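Side-chain contact in probable arabinosyltransferase C (Mycobacterium tuberculosis, PDB 3PTY), which probably polymerises arabinose into the arabinan of the mycobacterial cell wall, its C-terminal extracellular domain serving as a lectin-like carbohydrate-binding module: residues Leu265-Leu268 with Val269-Phe273. Sequence-based numbering, arbitrary orientation.
Sequences LDWL and VGLAF. With AFO (octyl alpha-D-arabinofuranoside), chain B.
G270 N donates to D266 O over 2.9 Å, a bond that closes the first turn of a one-turn helix, 267-270, linking strands 262-264 and 277-278 of a beta-alpha-beta unit in the C-terminal domain. L271 N makes weak hydrogen bonds to both W267 O and L268 O, and a type I beta turn runs from G270 to F273. W267 O also accepts a 2.6 Å hydrogen bond from O2 of the octyl arabinofuranoside, whose sugar is held in addition by N22 of the second subunit, so the site lies where two subunits meet. Glycine suits position 270 because, having no side chain, it lets O2 come within 3.3 Å of G270 CA. At the same subunit interface, D266 OD1 accepts the backbone N-H of R297 of the second subunit. Around this polar core the apolar side chains close in. W267 holds CG anti to its backbone N (chi1 179°), which carries the indole toward L271 and the ligand; L271 CD2 lies over one face in a CH-pi contact, 4.3 Å from the six-ring centroid, while C1', the first carbon of the octyl chain, lies in plane at the ring's edge. L271 CD1 packs against L268 CD2 at 4.1 Å, both leucines being buried and apolar. The CD2 branch of L265 packs against the backbone of G270, CD2 lying 3.7 Å from G270 CA and 4.4 Å from F273 CB.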
# COMPACT_ATOMS: atom_id res chain seq x y z
N LEU A 265 3.87 4.74 8.65
CA LEU A 265 3.85 4.84 7.18
C LEU A 265 4.99 4.11 6.49
O LEU A 265 6.06 3.94 7.06
CB LEU A 265 3.76 6.30 6.71
CG LEU A 265 4.56 7.40 7.41
CD1 LEU A 265 5.96 6.96 7.68
CD2 LEU A 265 4.54 8.67 6.57
N ASP A 266 4.72 3.68 5.26
CA ASP A 266 5.72 3.00 4.44
C ASP A 266 6.89 3.95 4.19
O ASP A 266 6.69 5.16 4.04
CB ASP A 266 5.12 2.61 3.08
CG ASP A 266 3.94 1.66 3.19
OD1 ASP A 266 4.07 0.62 3.88
OD2 ASP A 266 2.88 1.94 2.58
N TRP A 267 8.10 3.41 4.09
CA TRP A 267 9.27 4.24 3.82
C TRP A 267 9.08 5.10 2.56
O TRP A 267 9.40 6.29 2.57
CB TRP A 267 10.53 3.37 3.69
CG TRP A 267 11.77 4.16 3.40
CD1 TRP A 267 12.57 4.80 4.30
CD2 TRP A 267 12.35 4.41 2.11
NE1 TRP A 267 13.60 5.43 3.65
CE2 TRP A 267 13.49 5.20 2.30
CE3 TRP A 267 12.01 4.03 0.80
CZ2 TRP A 267 14.31 5.62 1.25
CZ3 TRP A 267 12.82 4.44 -0.24
CH2 TRP A 267 13.95 5.24 -0.01
N LEU A 268 8.57 4.49 1.50
CA LEU A 268 8.31 5.18 0.23
C LEU A 268 7.37 6.36 0.40
O LEU A 268 7.61 7.45 -0.12
CB LEU A 268 7.67 4.21 -0.78
CG LEU A 268 8.55 3.62 -1.87
CD1 LEU A 268 7.70 2.76 -2.82
CD2 LEU A 268 9.23 4.73 -2.62
N VAL A 269 6.28 6.13 1.12
CA VAL A 269 5.30 7.17 1.37
C VAL A 269 5.87 8.28 2.25
O VAL A 269 5.56 9.45 2.05
CB VAL A 269 4.03 6.59 2.02
CG1 VAL A 269 3.08 7.71 2.46
CG2 VAL A 269 3.35 5.63 1.06
N GLY A 270 6.70 7.92 3.22
CA GLY A 270 7.30 8.91 4.10
C GLY A 270 8.18 9.94 3.40
O GLY A 270 8.42 11.02 3.95
N LEU A 271 8.67 9.62 2.21
CA LEU A 271 9.53 10.55 1.47
C LEU A 271 8.80 11.87 1.23
O LEU A 271 9.41 12.94 1.25
CB LEU A 271 9.95 9.94 0.13
CG LEU A 271 10.82 8.68 0.17
CD1 LEU A 271 11.09 8.17 -1.25
CD2 LEU A 271 12.13 8.96 0.88
N ALA A 272 7.49 11.78 1.03
CA ALA A 272 6.66 12.94 0.75
C ALA A 272 6.21 13.67 2.01
O ALA A 272 5.62 14.75 1.92
CB ALA A 272 5.44 12.51 -0.08
N PHE A 273 6.48 13.08 3.17
CA PHE A 273 6.04 13.66 4.45
C PHE A 273 7.24 13.81 5.38
O PHE A 273 7.31 13.17 6.43
CB PHE A 273 4.98 12.77 5.11
CG PHE A 273 3.67 12.73 4.36
CD1 PHE A 273 3.42 11.74 3.42
CD2 PHE A 273 2.70 13.70 4.58
CE1 PHE A 273 2.21 11.72 2.72
CE2 PHE A 273 1.51 13.69 3.88
CZ PHE A 273 1.26 12.69 2.96
C1 AFO B . 12.25 7.68 6.17
O1 AFO B . 13.63 7.47 5.84
C2 AFO B . 11.59 8.27 4.94
O2 AFO B . 10.34 7.63 4.63
C3 AFO B . 11.39 9.75 5.24
O3 AFO B . 12.11 10.50 4.28
C4 AFO B . 12.00 9.96 6.62
O4 AFO B . 12.15 8.66 7.21
C5 AFO B . 11.19 10.89 7.51
O5 AFO B . 12.03 11.41 8.55
C1' AFO B . 14.42 7.00 6.93
C2' AFO B . 15.88 7.11 6.50
C3' AFO B . 16.79 6.19 7.31
C4' AFO B . 18.25 6.53 7.01
C5' AFO B . 18.38 7.24 5.66
C6' AFO B . 18.26 6.29 4.48
C7' AFO B . 18.18 7.07 3.16
C8' AFO B . 18.16 6.14 1.97